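Local coordinates for arginine 3rd transport system periplasmic binding protein (Legionella pneumophila subsp. pneumophila str. Philadelphia 1, PDB 3KZG) that probably binds arginine in the periplasm and hands it to a membrane transport system for uptake into the cell, at residues 81-87 against 193-199; 52-56 against 67-71; 91-96 against 153-159; 111-117 against 132-138. All blocks are in the same frame, centred on the assembly; numbering follows the deposited sequence.

Contact 1 of 4, residues 81-87 against 193-199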
# COMPACT_ATOMS: atom_id res chain seq x y z
N PHE A 81 -10.68 -26.47 25.78
CA PHE A 81 -11.17 -25.84 24.56
C PHE A 81 -10.08 -25.67 23.52
O PHE A 81 -8.89 -25.67 23.83
CB PHE A 81 -11.74 -24.46 24.86
CG PHE A 81 -12.86 -24.46 25.85
CD1 PHE A 81 -14.13 -24.91 25.48
CD2 PHE A 81 -12.65 -24.02 27.15
CE1 PHE A 81 -15.17 -24.90 26.40
CE2 PHE A 81 -13.69 -24.01 28.07
CZ PHE A 81 -14.95 -24.45 27.70
N ILE A 82 -10.50 -25.51 22.27
CA ILE A 82 -9.57 -25.26 21.19
C ILE A 82 -9.87 -23.84 20.72
O ILE A 82 -10.99 -23.33 20.89
CB ILE A 82 -9.72 -26.27 20.03
CG1 ILE A 82 -11.16 -26.27 19.49
CG2 ILE A 82 -9.30 -27.65 20.50
CD1 ILE A 82 -11.35 -27.15 18.27
N PHE A 83 -8.85 -23.21 20.14
CA PHE A 83 -8.97 -21.84 19.66
C PHE A 83 -8.69 -21.71 18.17
O PHE A 83 -8.00 -22.55 17.58
CB PHE A 83 -8.00 -20.95 20.43
CG PHE A 83 -8.34 -20.79 21.88
CD1 PHE A 83 -9.27 -19.84 22.29
CD2 PHE A 83 -7.73 -21.58 22.85
CE1 PHE A 83 -9.58 -19.67 23.64
CE2 PHE A 83 -8.03 -21.43 24.20
CZ PHE A 83 -8.96 -20.47 24.59
N SER A 84 -9.23 -20.66 17.57
CA SER A 84 -8.98 -20.40 16.16
C SER A 84 -7.69 -19.61 16.17
O SER A 84 -7.09 -19.38 17.23
CB SER A 84 -10.08 -19.52 15.59
OG SER A 84 -10.01 -18.23 16.18
N LEU A 85 -7.24 -19.18 15.00
CA LEU A 85 -6.05 -18.36 14.94
C LEU A 85 -6.45 -17.08 15.68
O LEU A 85 -7.61 -16.66 15.63
CB LEU A 85 -5.71 -18.01 13.49
CG LEU A 85 -5.45 -19.18 12.54
CD1 LEU A 85 -5.25 -18.67 11.12
CD2 LEU A 85 -4.24 -19.96 13.02
N PRO A 86 -5.52 -16.47 16.41
CA PRO A 86 -5.89 -15.24 17.12
C PRO A 86 -6.19 -14.17 16.07
O PRO A 86 -5.57 -14.16 15.00
CB PRO A 86 -4.65 -14.92 17.95
CG PRO A 86 -3.53 -15.46 17.09
CD PRO A 86 -4.08 -16.77 16.58
N TYR A 87 -7.16 -13.30 16.34
CA TYR A 87 -7.50 -12.24 15.39
C TYR A 87 -7.02 -10.90 15.88
O TYR A 87 -7.27 -9.87 15.25
CB TYR A 87 -9.02 -12.18 15.17
CG TYR A 87 -9.86 -12.02 16.43
CD1 TYR A 87 -10.00 -10.79 17.07
CD2 TYR A 87 -10.53 -13.12 16.97
CE1 TYR A 87 -10.80 -10.66 18.22
CE2 TYR A 87 -11.33 -12.99 18.11
CZ TYR A 87 -11.46 -11.77 18.73
OH TYR A 87 -12.26 -11.68 19.86
N TYR A 193 -6.43 -12.74 21.24
CA TYR A 193 -7.87 -12.95 21.37
C TYR A 193 -8.26 -13.88 20.24
O TYR A 193 -7.82 -13.70 19.09
CB TYR A 193 -8.64 -11.62 21.26
CG TYR A 193 -8.33 -10.62 22.35
CD1 TYR A 193 -8.43 -10.96 23.69
CD2 TYR A 193 -7.92 -9.31 22.03
CE1 TYR A 193 -8.12 -10.05 24.70
CE2 TYR A 193 -7.62 -8.39 23.03
CZ TYR A 193 -7.72 -8.76 24.37
OH TYR A 193 -7.41 -7.87 25.36
N SER A 194 -9.09 -14.87 20.55
CA SER A 194 -9.48 -15.84 19.55
C SER A 194 -10.89 -16.39 19.72
O SER A 194 -11.52 -16.19 20.76
CB SER A 194 -8.47 -17.00 19.57
OG SER A 194 -9.01 -18.17 18.99
N ILE A 195 -11.37 -17.08 18.69
CA ILE A 195 -12.69 -17.69 18.71
C ILE A 195 -12.50 -19.07 19.36
O ILE A 195 -11.66 -19.86 18.92
CB ILE A 195 -13.23 -17.80 17.28
CG1 ILE A 195 -13.41 -16.39 16.70
CG2 ILE A 195 -14.57 -18.55 17.26
CD1 ILE A 195 -13.87 -16.36 15.27
N MSE A 196 -13.26 -19.34 20.41
CA MSE A 196 -13.15 -20.58 21.17
C MSE A 196 -14.23 -21.61 20.83
O MSE A 196 -15.36 -21.26 20.48
CB MSE A 196 -13.19 -20.24 22.65
CG MSE A 196 -12.71 -21.32 23.60
SE MSE A 196 -12.65 -20.58 25.38
CE MSE A 196 -14.59 -20.43 25.67
N ALA A 197 -13.87 -22.88 20.93
CA ALA A 197 -14.81 -23.94 20.63
C ALA A 197 -14.44 -25.21 21.38
O ALA A 197 -13.39 -25.27 22.01
CB ALA A 197 -14.84 -24.20 19.12
N ASN A 198 -15.32 -26.20 21.33
CA ASN A 198 -15.06 -27.47 21.99
C ASN A 198 -14.07 -28.25 21.11
O ASN A 198 -14.07 -28.09 19.89
CB ASN A 198 -16.37 -28.25 22.17
CG ASN A 198 -17.30 -27.61 23.20
OD1 ASN A 198 -18.43 -27.25 22.89
ND2 ASN A 198 -16.80 -27.45 24.42
N PRO A 199 -13.22 -29.08 21.72
CA PRO A 199 -12.23 -29.87 20.98
C PRO A 199 -12.71 -30.62 19.74
O PRO A 199 -11.97 -30.76 18.76
CB PRO A 199 -11.68 -30.81 22.05
CG PRO A 199 -11.74 -29.97 23.28
CD PRO A 199 -13.12 -29.35 23.17
O HOH W 1 -12.74 -13.73 21.70
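S84 and S194 bring their hydroxyls together through different first torsions: S84 OG sits between its backbone N and carbonyl carbon (chi1 66°), whereas S194 OG is swung opposite the N (chi1 159°). S194 OG donates to S84 O at 2.9 Å, arriving from above the carbonyl plane and off its lone pairs. S84 OG answers by accepting I195 N at 3.1 Å and passes its own proton to L85 O. Selenomethionine M196 is bent at chi3 (70°), which sets SE beside two aromatic rings and CE over one of them. CE makes a CH-pi contact over the centre of the F81 ring, 4.2 Å from the centroid; SE makes oblique Met-aromatic contacts with the rings of both F81 and F83, 3.6 Å from F83 CE1.

The backbones form a short antiparallel sheet in which I82 and A197 are a hydrogen-bonded pair (I82 N to A197 O, 2.9 Å) and F83 and M196 a non-hydrogen-bonded one. Beyond S84 the regular pairing ends but the chains stay close, and Y87 N reaches Y193 O at 2.9 Å. The same carbonyl oxygen also lies over the Y87 ring, offset toward its rim, and a water joins Y87 OH to S194 O. These segments lie at the first-lobe ends of the two connections between lobes, one leaving for strand 91-97 and the other returning from strand 180-188; L85 and P86 also pack on a second subunit. In this largely buried setting much of the polar cost is met within the pair, the rest by neighbours such as N209 and Y221.

Contact 2 of 4, residues 52-56 against 67-71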
# COMPACT_ATOMS: atom_id res chain seq x y z
N PHE A 52 -19.78 -12.91 31.10
CA PHE A 52 -18.48 -13.48 30.74
C PHE A 52 -18.15 -14.87 31.30
O PHE A 52 -17.91 -15.81 30.54
CB PHE A 52 -17.35 -12.51 31.11
CG PHE A 52 -16.00 -12.94 30.59
CD1 PHE A 52 -15.69 -12.81 29.24
CD2 PHE A 52 -15.06 -13.50 31.45
CE1 PHE A 52 -14.46 -13.25 28.74
CE2 PHE A 52 -13.83 -13.95 30.97
CZ PHE A 52 -13.53 -13.82 29.61
N ASP A 53 -18.13 -15.00 32.62
CA ASP A 53 -17.79 -16.27 33.26
C ASP A 53 -18.69 -17.45 32.89
O ASP A 53 -18.27 -18.60 32.98
CB ASP A 53 -17.78 -16.10 34.78
CG ASP A 53 -16.97 -17.18 35.47
OD1 ASP A 53 -17.17 -17.40 36.69
OD2 ASP A 53 -16.13 -17.80 34.79
N ASP A 54 -19.93 -17.18 32.48
CA ASP A 54 -20.84 -18.26 32.12
C ASP A 54 -20.60 -18.79 30.71
O ASP A 54 -21.14 -19.84 30.34
CB ASP A 54 -22.30 -17.82 32.24
CG ASP A 54 -22.75 -17.63 33.68
OD1 ASP A 54 -22.18 -18.28 34.58
OD2 ASP A 54 -23.70 -16.85 33.91
N LEU A 55 -19.79 -18.09 29.92
CA LEU A 55 -19.50 -18.49 28.55
C LEU A 55 -18.86 -19.87 28.45
O LEU A 55 -19.17 -20.64 27.55
CB LEU A 55 -18.60 -17.45 27.87
CG LEU A 55 -19.25 -16.13 27.47
CD1 LEU A 55 -18.19 -15.16 26.96
CD2 LEU A 55 -20.31 -16.39 26.39
N PHE A 56 -17.97 -20.16 29.39
CA PHE A 56 -17.27 -21.44 29.42
C PHE A 56 -18.23 -22.63 29.54
O PHE A 56 -18.19 -23.56 28.73
CB PHE A 56 -16.25 -21.43 30.54
CG PHE A 56 -15.26 -20.28 30.45
CD1 PHE A 56 -14.28 -20.28 29.47
CD2 PHE A 56 -15.36 -19.18 31.30
CE1 PHE A 56 -13.40 -19.20 29.33
CE2 PHE A 56 -14.49 -18.10 31.17
CZ PHE A 56 -13.52 -18.11 30.19
N VAL A 67 -17.70 -19.26 20.64
CA VAL A 67 -17.65 -18.15 21.59
C VAL A 67 -16.59 -17.15 21.14
O VAL A 67 -15.48 -17.52 20.75
CB VAL A 67 -17.30 -18.63 23.01
CG1 VAL A 67 -16.90 -17.43 23.87
CG2 VAL A 67 -18.50 -19.33 23.63
N ILE A 68 -16.96 -15.87 21.19
CA ILE A 68 -16.07 -14.78 20.84
C ILE A 68 -16.39 -13.64 21.81
O ILE A 68 -17.46 -13.05 21.76
CB ILE A 68 -16.25 -14.30 19.38
CG1 ILE A 68 -15.24 -13.19 19.07
CG2 ILE A 68 -17.69 -13.84 19.13
CD1 ILE A 68 -15.20 -12.78 17.61
N ALA A 69 -15.45 -13.38 22.71
CA ALA A 69 -15.61 -12.34 23.71
C ALA A 69 -14.22 -12.05 24.24
O ALA A 69 -13.87 -12.46 25.35
CB ALA A 69 -16.51 -12.83 24.83
N SER A 70 -13.43 -11.34 23.44
CA SER A 70 -12.06 -11.01 23.80
C SER A 70 -11.46 -12.16 24.61
O SER A 70 -10.89 -11.95 25.67
CB SER A 70 -12.01 -9.69 24.59
OG SER A 70 -12.69 -9.77 25.83
N MSE A 71 -11.60 -13.37 24.09
CA MSE A 71 -11.09 -14.56 24.77
C MSE A 71 -9.61 -14.80 24.53
O MSE A 71 -9.20 -15.14 23.42
CB MSE A 71 -11.86 -15.79 24.31
CG MSE A 71 -11.63 -16.99 25.22
SE MSE A 71 -12.23 -16.57 27.02
CE MSE A 71 -14.13 -16.49 26.61
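The backbones of L55 and V67 keep well apart, their CA atoms 7.2 Å from each other, and side chains fill the gap. Residues 52-56 turn into helix 55-60, the turn being tied by L55 N to F52 O at 3.0 Å; residues 67-71 run out of strand 66-67 and bend at S70, which has a positive phi of 34°. From the helix, L55 directs CD1 at the start of the other segment, touching A69 CB at 3.6 Å and V67 CG1 at 4.0 Å. The packing joins a helix of the first lobe to the loop that follows one of its sheet strands, a loop that lines the ligand cleft in relatives of this two-lobed binding-protein family. Selenomethionine M71 is bent at both chi2 (61°) and chi3 (68°), and these two bends bring SE and CE back to F56 of the helix and F52 just before it. SE makes oblique Met-aromatic contacts with both rings, 3.7 Å from F56 CE1; the one with F52 is longer, and there CE also packs 3.9 Å from F52 CE1. The F52 ring also meets a polar atom, for A69 O lies in its plane at the edge, 3.5 Å from CE1. F56 has a further partner in R77, which makes a cation-pi contact with its ring.

Contact 3 of 4, residues 91-96 against 153-159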
# COMPACT_ATOMS: atom_id res chain seq x y z
N ASN A 91 -3.49 -7.72 25.15
CA ASN A 91 -2.71 -6.98 26.14
C ASN A 91 -3.62 -6.52 27.26
O ASN A 91 -4.77 -6.19 27.03
CB ASN A 91 -2.05 -5.74 25.52
CG ASN A 91 -1.14 -6.07 24.36
OD1 ASN A 91 -1.56 -6.02 23.20
ND2 ASN A 91 0.10 -6.42 24.65
N SER A 92 -3.10 -6.51 28.48
CA SER A 92 -3.87 -6.05 29.63
C SER A 92 -3.42 -4.62 29.93
O SER A 92 -2.41 -4.15 29.39
CB SER A 92 -3.63 -6.95 30.85
OG SER A 92 -2.30 -6.85 31.32
N GLN A 93 -4.17 -3.92 30.77
CA GLN A 93 -3.85 -2.53 31.10
C GLN A 93 -4.41 -2.12 32.46
O GLN A 93 -5.57 -2.39 32.76
CB GLN A 93 -4.41 -1.61 30.02
CG GLN A 93 -4.30 -0.11 30.32
CD GLN A 93 -2.88 0.42 30.24
OE1 GLN A 93 -2.23 0.34 29.20
NE2 GLN A 93 -2.38 0.96 31.35
N TYR A 94 -3.58 -1.48 33.28
CA TYR A 94 -4.04 -1.01 34.58
C TYR A 94 -4.70 0.35 34.39
O TYR A 94 -4.17 1.22 33.69
CB TYR A 94 -2.87 -0.89 35.57
CG TYR A 94 -2.46 -2.20 36.21
CD1 TYR A 94 -3.21 -2.77 37.24
CD2 TYR A 94 -1.31 -2.88 35.78
CE1 TYR A 94 -2.83 -3.98 37.82
CE2 TYR A 94 -0.92 -4.09 36.36
CZ TYR A 94 -1.69 -4.63 37.38
OH TYR A 94 -1.31 -5.83 37.96
N ILE A 95 -5.87 0.51 35.00
CA ILE A 95 -6.63 1.76 34.91
C ILE A 95 -7.15 2.11 36.30
O ILE A 95 -7.44 1.23 37.10
CB ILE A 95 -7.81 1.62 33.92
CG1 ILE A 95 -8.55 2.95 33.80
CG2 ILE A 95 -8.75 0.50 34.38
CD1 ILE A 95 -9.59 2.95 32.71
N THR A 96 -7.23 3.40 36.60
CA THR A 96 -7.73 3.87 37.89
C THR A 96 -8.40 5.23 37.69
O THR A 96 -8.40 5.75 36.58
CB THR A 96 -6.57 4.00 38.92
OG1 THR A 96 -7.11 4.22 40.23
CG2 THR A 96 -5.65 5.16 38.55
N ASP A 153 -8.51 -0.10 44.42
CA ASP A 153 -7.65 1.02 44.08
C ASP A 153 -7.46 1.18 42.58
O ASP A 153 -7.22 2.28 42.08
CB ASP A 153 -6.28 0.84 44.74
CG ASP A 153 -6.37 0.66 46.23
OD1 ASP A 153 -6.99 1.52 46.90
OD2 ASP A 153 -5.81 -0.33 46.75
N ALA A 154 -7.57 0.07 41.86
CA ALA A 154 -7.40 0.08 40.42
C ALA A 154 -7.97 -1.20 39.84
O ALA A 154 -8.38 -2.10 40.57
CB ALA A 154 -5.92 0.19 40.07
N SER A 155 -7.97 -1.27 38.52
CA SER A 155 -8.50 -2.42 37.80
C SER A 155 -7.57 -2.82 36.65
O SER A 155 -6.97 -1.96 35.99
CB SER A 155 -9.89 -2.08 37.25
OG SER A 155 -10.36 -3.08 36.37
N LEU A 156 -7.43 -4.13 36.43
CA LEU A 156 -6.62 -4.65 35.34
C LEU A 156 -7.63 -5.28 34.39
O LEU A 156 -8.33 -6.23 34.76
CB LEU A 156 -5.63 -5.71 35.85
CG LEU A 156 -4.72 -6.36 34.79
CD1 LEU A 156 -3.96 -5.28 34.03
CD2 LEU A 156 -3.75 -7.32 35.45
N MSE A 157 -7.73 -4.73 33.18
CA MSE A 157 -8.66 -5.20 32.17
C MSE A 157 -8.01 -5.18 30.78
O MSE A 157 -6.83 -4.87 30.66
CB MSE A 157 -9.92 -4.30 32.16
CG MSE A 157 -9.67 -2.83 31.83
SE MSE A 157 -11.25 -1.69 31.97
CE MSE A 157 -11.48 -1.72 33.92
N ASP A 158 -8.78 -5.52 29.76
CA ASP A 158 -8.27 -5.52 28.39
C ASP A 158 -7.78 -4.10 28.04
O ASP A 158 -8.41 -3.11 28.42
CB ASP A 158 -9.37 -5.93 27.40
CG ASP A 158 -9.98 -7.29 27.72
OD1 ASP A 158 -9.24 -8.29 27.81
OD2 ASP A 158 -11.22 -7.36 27.86
N TYR A 159 -6.67 -4.03 27.32
CA TYR A 159 -6.10 -2.75 26.91
C TYR A 159 -7.08 -1.87 26.11
O TYR A 159 -7.25 -0.69 26.44
CB TYR A 159 -4.83 -2.98 26.08
CG TYR A 159 -4.27 -1.72 25.46
CD1 TYR A 159 -3.75 -0.70 26.26
CD2 TYR A 159 -4.29 -1.54 24.08
CE1 TYR A 159 -3.28 0.48 25.70
CE2 TYR A 159 -3.82 -0.35 23.50
CZ TYR A 159 -3.31 0.65 24.32
OH TYR A 159 -2.86 1.82 23.77
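The ring of Y94 carries L156 CD1 over the centre of one face, 3.8 Å from the centroid, in a nearly perpendicular CH-pi contact. L156 CD2 meanwhile reaches the phenol end, whose OH is bonded to E128. Y159 is met at its edge instead: Q93 CB lies in the ring plane and Q93 OE1 comes 3.5 Å from Y159 CD1, with amide and ring turned 49° apart. That amide is held by NE2, which donates almost straight and in its own plane to Y94 O at 3.0 Å and is also bonded to G184 O.

On the face opposite Y94 and L156, I95 CG2 touches the methyl CE of selenomethionine M157 at 3.5 Å, next to helix 140-148. The backbones pair antiparallel through five hydrogen bonds, among them I95 N to S155 O at 2.9 Å. At the far end T96 OG1, anti to its own N (chi1 -170°), reaches D153 O at 2.7 Å, in the plane of that carbonyl. This pairs the middle strand, 154-158, antiparallel with 91-97 in the five-stranded sheet of the second lobe; strand 91-97 is the first in sequence after the crossover and lies beside strand 154-158 in the order known from type II periplasmic binding proteins. D158, which stands at the N-cap position of helix 159-166, is bonded to Y121 and N13. Much of the backbone's polarity is thus satisfied by neighbouring strands, and the carboxylate at the strand's end is fixed by hydrogen-bonding neighbours from both lobes.

Contact 4 of 4, residues 111-117 against 132-138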
# COMPACT_ATOMS: atom_id res chain seq x y z
N LYS A 111 -1.75 -2.45 46.68
CA LYS A 111 -3.10 -2.02 46.33
C LYS A 111 -4.07 -3.17 46.06
O LYS A 111 -3.66 -4.30 45.77
CB LYS A 111 -3.06 -1.10 45.11
CG LYS A 111 -2.04 0.02 45.19
CD LYS A 111 -2.20 0.83 46.46
CE LYS A 111 -1.12 1.91 46.55
NZ LYS A 111 -1.07 2.52 47.90
N LYS A 112 -5.36 -2.86 46.15
CA LYS A 112 -6.41 -3.83 45.88
C LYS A 112 -6.76 -3.65 44.41
O LYS A 112 -7.07 -2.54 43.97
CB LYS A 112 -7.64 -3.54 46.75
CG LYS A 112 -7.34 -3.43 48.23
CD LYS A 112 -8.58 -3.00 49.01
CE LYS A 112 -9.66 -4.06 48.97
NZ LYS A 112 -9.23 -5.30 49.67
N ILE A 113 -6.70 -4.74 43.65
CA ILE A 113 -6.97 -4.69 42.22
C ILE A 113 -8.24 -5.42 41.79
O ILE A 113 -8.45 -6.58 42.15
CB ILE A 113 -5.79 -5.32 41.42
CG1 ILE A 113 -4.45 -4.80 41.94
CG2 ILE A 113 -5.96 -5.01 39.94
CD1 ILE A 113 -4.24 -3.30 41.78
N GLY A 114 -9.07 -4.74 41.02
CA GLY A 114 -10.29 -5.36 40.53
C GLY A 114 -10.00 -6.12 39.26
O GLY A 114 -9.17 -5.70 38.44
N VAL A 115 -10.66 -7.26 39.07
CA VAL A 115 -10.47 -8.08 37.89
C VAL A 115 -11.78 -8.73 37.47
O VAL A 115 -12.65 -8.99 38.31
CB VAL A 115 -9.40 -9.18 38.17
CG1 VAL A 115 -9.57 -10.33 37.20
CG2 VAL A 115 -8.00 -8.59 38.04
N ARG A 116 -11.94 -8.98 36.17
CA ARG A 116 -13.15 -9.60 35.64
C ARG A 116 -13.07 -11.11 35.83
O ARG A 116 -12.18 -11.77 35.28
CB ARG A 116 -13.30 -9.28 34.15
CG ARG A 116 -14.64 -9.65 33.53
CD ARG A 116 -14.59 -9.47 32.02
NE ARG A 116 -15.92 -9.48 31.40
CZ ARG A 116 -16.13 -9.43 30.09
NH1 ARG A 116 -15.11 -9.36 29.24
NH2 ARG A 116 -17.38 -9.42 29.63
N LYS A 117 -13.99 -11.66 36.62
CA LYS A 117 -14.00 -13.10 36.89
C LYS A 117 -14.03 -13.93 35.61
O LYS A 117 -14.86 -13.72 34.74
CB LYS A 117 -15.21 -13.46 37.76
CG LYS A 117 -15.25 -14.93 38.17
CD LYS A 117 -16.46 -15.27 39.02
CE LYS A 117 -16.41 -16.72 39.49
NZ LYS A 117 -17.58 -17.10 40.32
N ASN A 132 -0.35 -7.56 46.35
CA ASN A 132 -1.65 -7.08 45.91
C ASN A 132 -2.74 -8.06 46.29
O ASN A 132 -2.49 -9.26 46.45
CB ASN A 132 -1.69 -6.91 44.39
CG ASN A 132 -0.81 -5.78 43.90
OD1 ASN A 132 -1.01 -4.62 44.27
ND2 ASN A 132 0.16 -6.11 43.07
N GLN A 133 -3.95 -7.53 46.42
CA GLN A 133 -5.11 -8.33 46.74
C GLN A 133 -6.05 -8.20 45.55
O GLN A 133 -6.26 -7.10 45.04
CB GLN A 133 -5.78 -7.81 48.01
CG GLN A 133 -6.96 -8.64 48.47
CD GLN A 133 -7.52 -8.15 49.79
OE1 GLN A 133 -6.81 -8.07 50.79
NE2 GLN A 133 -8.80 -7.81 49.78
N VAL A 134 -6.59 -9.32 45.09
CA VAL A 134 -7.49 -9.32 43.95
C VAL A 134 -8.96 -9.43 44.35
O VAL A 134 -9.33 -10.25 45.19
CB VAL A 134 -7.15 -10.48 42.99
CG1 VAL A 134 -8.07 -10.43 41.77
CG2 VAL A 134 -5.70 -10.41 42.56
N ILE A 135 -9.79 -8.60 43.74
CA ILE A 135 -11.22 -8.62 43.99
C ILE A 135 -11.84 -9.05 42.67
O ILE A 135 -11.70 -8.35 41.66
CB ILE A 135 -11.75 -7.22 44.40
CG1 ILE A 135 -11.18 -6.82 45.76
CG2 ILE A 135 -13.27 -7.23 44.44
CD1 ILE A 135 -11.61 -7.72 46.90
N PHE A 136 -12.50 -10.20 42.67
CA PHE A 136 -13.14 -10.74 41.48
C PHE A 136 -14.52 -10.15 41.27
O PHE A 136 -15.35 -10.15 42.18
CB PHE A 136 -13.25 -12.27 41.58
CG PHE A 136 -11.93 -12.98 41.61
CD1 PHE A 136 -11.38 -13.49 40.44
CD2 PHE A 136 -11.23 -13.12 42.80
CE1 PHE A 136 -10.15 -14.14 40.45
CE2 PHE A 136 -9.99 -13.76 42.82
CZ PHE A 136 -9.45 -14.27 41.64
N TYR A 137 -14.77 -9.65 40.07
CA TYR A 137 -16.05 -9.07 39.72
C TYR A 137 -16.62 -9.87 38.56
O TYR A 137 -15.91 -10.17 37.60
CB TYR A 137 -15.87 -7.61 39.29
CG TYR A 137 -15.55 -6.66 40.43
CD1 TYR A 137 -16.54 -6.27 41.34
CD2 TYR A 137 -14.26 -6.15 40.60
CE1 TYR A 137 -16.25 -5.39 42.38
CE2 TYR A 137 -13.96 -5.28 41.64
CZ TYR A 137 -14.96 -4.90 42.53
OH TYR A 137 -14.66 -4.03 43.55
N GLU A 138 -17.90 -10.23 38.64
CA GLU A 138 -18.52 -11.00 37.57
C GLU A 138 -18.86 -10.14 36.36
O GLU A 138 -18.75 -10.59 35.23
CB GLU A 138 -19.77 -11.73 38.08
CG GLU A 138 -19.47 -12.83 39.10
CD GLU A 138 -20.69 -13.66 39.44
OE1 GLU A 138 -21.71 -13.08 39.86
OE2 GLU A 138 -20.63 -14.90 39.28
O HOH W 2 -18.03 -9.40 32.96
O HOH W 3 -17.45 -12.89 34.63
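Backbone bonds carry most of the joining between I113, V115 and K117 on one side and Q133, I135 and Y137 on the other. The strands run parallel, 30° apart, in one-to-one register from K112 with Q133 to R116 with Y137. I113 N donates nearly straight to Q133 O at 2.8 Å, and K117 N closes the series on Y137 O at 2.6 Å; the first bond, Q133 N to K111 O, is weak.

Apolar contacts differ between the two faces. Toward helix 121-127, which links the strands in a beta-alpha-beta unit, V115 CB meets V134 CG1 at 4.0 Å. On the other face G114 bears no side chain, and the Y137 ring turns its edge over that spot, CE2 coming 3.8 Å from G114 CA.

Charged and water-mediated links gather at the C-terminal ends. K117, fully extended with CG anti to the N (chi1 -176°), runs alongside E138, but its NZ stays 3.9 Å from E138 OE2, a long salt bridge. One water accepts from R116 NE at 2.6 Å, in the guanidinium plane, and donates to E138 O; a second donates to both K117 O and E138 O. R116 itself extends to S10 and N13 of the first lobe. The sheet's edge is therefore secured mainly by main-chain bonds, while the long ion pair probably adds little, and the waters tie the strand ends together where the extended R116 side chain reaches the other lobe.

How the contacts relate
The four contacts divide between the two lobes. Contacts 1 and 2, centres 11 Å apart, share the first lobe and are stitched by backbone bonds from 193-199 to 67-71. Contacts 3 and 4, 10 Å apart, lie in the five-stranded sheet of the second, where strands 154-158 and 112-116 are neighbours. Along the chain contact 2 closes first; contact 1 then opens, and contact 3 with contact 4 nested inside it falls within its loop, so the second lobe is an insertion in the first. Y193 with D158, and F52 with R116 and K117, touch from lobe to lobe. This two-crossing layout is that of binding proteins that close around a ligand.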